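Local coordinates for protein autolysin E (PDB 4PI8) that probably cleaves the glycan strands of bacterial cell-wall peptidoglycan as a lysozyme-like glucosaminidase, and binds a NAG-NAM disaccharide in its groove, at residues Tyr128-Ile133 against Lys158-Gly163. The protein carries 1 engineered substitution. Numbering follows the deposited sequence.
With AMU (N-acetyl-beta-muramic acid), chain B.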
loop_
_atom_site.group_PDB
_atom_site.type_symbol
_atom_site.label_atom_id
_atom_site.label_comp_id
_atom_site.label_asym_id
_atom_site.label_seq_id
_atom_site.Cartn_x
_atom_site.Cartn_y
_atom_site.Cartn_z
ATOM N N TYR A 128 -8.116 -14.505 0.021
ATOM C CA TYR A 128 -6.848 -13.923 0.512
ATOM C C TYR A 128 -6.803 -12.464 0.087
ATOM O O TYR A 128 -7.396 -12.075 -0.880
ATOM C CB TYR A 128 -5.653 -14.688 -0.120
ATOM C CG TYR A 128 -5.636 -16.151 0.322
ATOM C CD1 TYR A 128 -6.383 -17.077 -0.388
ATOM C CD2 TYR A 128 -4.902 -16.541 1.390
ATOM C CE1 TYR A 128 -6.380 -18.415 0.026
ATOM C CE2 TYR A 128 -4.882 -17.871 1.832
ATOM C CZ TYR A 128 -5.658 -18.783 1.118
ATOM O OH TYR A 128 -5.648 -20.134 1.500
ATOM N N ASN A 129 -6.094 -11.699 0.909
ATOM C CA ASN A 129 -5.964 -10.233 0.636
ATOM C C ASN A 129 -4.679 -9.797 1.285
ATOM O O ASN A 129 -4.521 -9.825 2.485
ATOM C CB ASN A 129 -7.165 -9.564 1.278
ATOM C CG ASN A 129 -7.288 -8.100 0.923
ATOM O OD1 ASN A 129 -6.325 -7.389 0.638
ATOM N ND2 ASN A 129 -8.501 -7.667 0.910
ATOM N N PHE A 130 -3.704 -9.391 0.432
ATOM C CA PHE A 130 -2.399 -9.056 0.930
ATOM C C PHE A 130 -2.039 -7.558 0.892
ATOM O O PHE A 130 -0.907 -7.199 1.168
ATOM C CB PHE A 130 -1.315 -9.839 0.143
ATOM C CG PHE A 130 -1.380 -11.337 0.268
ATOM C CD1 PHE A 130 -1.857 -11.960 1.394
ATOM C CD2 PHE A 130 -0.932 -12.099 -0.781
ATOM C CE1 PHE A 130 -1.923 -13.356 1.472
ATOM C CE2 PHE A 130 -0.914 -13.477 -0.674
ATOM C CZ PHE A 130 -1.432 -14.101 0.432
ATOM N N PHE A 131 -3.037 -6.737 0.538
ATOM C CA PHE A 131 -2.774 -5.301 0.384
ATOM C C PHE A 131 -3.780 -4.413 1.106
ATOM O O PHE A 131 -3.928 -3.231 0.715
ATOM C CB PHE A 131 -2.563 -4.902 -1.079
ATOM C CG PHE A 131 -1.507 -5.716 -1.782
ATOM C CD1 PHE A 131 -0.190 -5.334 -1.738
ATOM C CD2 PHE A 131 -1.858 -6.852 -2.458
ATOM C CE1 PHE A 131 0.813 -6.047 -2.353
ATOM C CE2 PHE A 131 -0.901 -7.606 -3.068
ATOM C CZ PHE A 131 0.440 -7.226 -3.014
ATOM N N GLY A 132 -4.514 -4.963 2.053
ATOM C CA GLY A 132 -5.473 -4.148 2.770
ATOM C C GLY A 132 -6.536 -3.576 1.903
ATOM O O GLY A 132 -6.937 -2.390 2.139
ATOM N N ILE A 133 -7.097 -4.273 0.931
ATOM C CA ILE A 133 -8.017 -3.782 -0.033
ATOM C C ILE A 133 -9.447 -4.105 0.389
ATOM O O ILE A 133 -9.858 -5.282 0.439
ATOM C CB ILE A 133 -7.721 -4.297 -1.457
ATOM C CG1 ILE A 133 -6.305 -3.874 -1.879
ATOM C CG2 ILE A 133 -8.738 -3.828 -2.462
ATOM C CD1 ILE A 133 -5.742 -4.624 -3.053
ATOM N N LYS A 158 -3.393 -15.515 -6.638
ATOM C CA LYS A 158 -4.433 -14.672 -7.186
ATOM C C LYS A 158 -4.533 -13.329 -6.388
ATOM O O LYS A 158 -4.779 -12.275 -6.986
ATOM C CB LYS A 158 -5.815 -15.301 -7.206
ATOM C CG LYS A 158 -5.893 -16.365 -8.289
ATOM C CD LYS A 158 -7.097 -17.248 -8.040
ATOM C CE LYS A 158 -7.226 -18.255 -9.183
ATOM N NZ LYS A 158 -7.663 -17.611 -10.455
ATOM N N ALA A 159 -4.281 -13.380 -5.083
ATOM C CA ALA A 159 -4.266 -12.138 -4.261
ATOM C C ALA A 159 -3.063 -11.265 -4.585
ATOM O O ALA A 159 -3.203 -10.024 -4.539
ATOM C CB ALA A 159 -4.279 -12.496 -2.820
ATOM N N ILE A 160 -1.941 -11.861 -4.968
ATOM C CA ILE A 160 -0.757 -11.049 -5.348
ATOM C C ILE A 160 -1.038 -10.336 -6.673
ATOM O O ILE A 160 -0.906 -9.123 -6.833
ATOM C CB ILE A 160 0.486 -11.938 -5.457
ATOM C CG1 ILE A 160 0.863 -12.426 -4.063
ATOM C CG2 ILE A 160 1.651 -11.130 -6.036
ATOM C CD1 ILE A 160 1.808 -13.623 -4.041
ATOM N N ILE A 161 -1.443 -11.081 -7.698
ATOM C CA ILE A 161 -1.736 -10.507 -9.010
ATOM C C ILE A 161 -2.855 -9.509 -8.882
ATOM O O ILE A 161 -2.784 -8.424 -9.503
ATOM C CB ILE A 161 -2.112 -11.596 -10.079
ATOM C CG1 ILE A 161 -0.964 -12.545 -10.314
ATOM C CG2 ILE A 161 -2.638 -10.968 -11.384
ATOM C CD1 ILE A 161 0.287 -11.936 -10.793
ATOM N N GLY A 162 -3.932 -9.895 -8.198
ATOM C CA GLY A 162 -5.093 -9.021 -8.131
ATOM C C GLY A 162 -4.818 -7.722 -7.341
ATOM O O GLY A 162 -5.363 -6.677 -7.698
ATOM N N GLY A 163 -4.017 -7.802 -6.291
ATOM C CA GLY A 163 -3.652 -6.638 -5.557
ATOM C C GLY A 163 -2.918 -5.680 -6.457
ATOM O O GLY A 163 -3.207 -4.482 -6.462
HETATM C C1 AMU B . -8.723 1.958 3.887
HETATM C C2 AMU B . -9.335 1.698 2.541
HETATM C C3 AMU B . -9.943 2.993 1.979
HETATM C C4 AMU B . -10.919 3.570 3.031
HETATM C C5 AMU B . -10.251 3.623 4.374
HETATM C C6 AMU B . -11.199 4.155 5.451
HETATM C C7 AMU B . -8.549 0.286 0.636
HETATM C C8 AMU B . -7.394 0.055 -0.314
HETATM C C9 AMU B . -9.908 3.289 -0.412
HETATM C C10 AMU B . -10.196 2.437 -1.587
HETATM C C11 AMU B . -10.329 4.737 -0.652
HETATM O O1 AMU B . -8.198 0.767 4.450
HETATM O O3 AMU B . -10.598 2.779 0.733
HETATM O O4 AMU B . -11.280 4.864 2.522
HETATM O O5 AMU B . -9.798 2.347 4.750
HETATM O O6 AMU B . -10.539 4.395 6.699
HETATM O O7 AMU B . -9.540 -0.412 0.606
HETATM O O10 AMU B . -9.356 2.359 -2.533
HETATM O O11 AMU B . -11.337 1.823 -1.649
HETATM N N2 AMU B . -8.331 1.211 1.562
HETATM O O HOH W 1 -4.574 -8.947 -2.368
#
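A159 is the bump of helix 156-172 that meets the loop 128-133, its methyl sitting in the notch formed by Y128 CB, Y128 O and the F130 ring. The CB atoms of Y128 and A159 lie 3.7 Å apart. The same methyl stands over one face of the F130 ring, 4.3 Å from the centroid and 24° off the normal, a CH-pi contact offset toward the rim. I160 takes the edge of that ring instead: its CG1 sits near the ring plane, 3.8 Å from CD2 of F130. The ring of F130 thus fills the angle between two successive helix residues, with L80, T109 and P156 also against it.

One turn on, G163 supplies a hollow. CD2 of F131 comes within 3.6 Å of G163 CA; the glycine has no side chain at this point, and the F131 ring occupies the space where one would project. With CG beside the backbone N (chi1 -53°), the F131 ring also turns its edge to the A159 carbonyl, while H104 meets it edge-to-face. I133 reaches G163 CA from another direction through CD1, at 3.8 Å.

Polar linkage is indirect: a water accepts from F130 N and donates to A159 O, which also receives the helical bond from G163 N. Within the loop, N129 points away from the helix and braces the bend. Its OD1 accepts from I133 N in a nearly straight bond (N-H...O 178°) and, weakly, from F131 N, while ND2 donates to I133 O. G132 and I133 touch the N-acetylmuramic acid unit by close approach, G132 O lying 3.5 Å from its C7. A loop held by its own N129 side-chain hydrogen bonds, and seated on helix 156-172 by mainly apolar contacts and one bridging water, is consistent with keeping that part of the pocket wall in place.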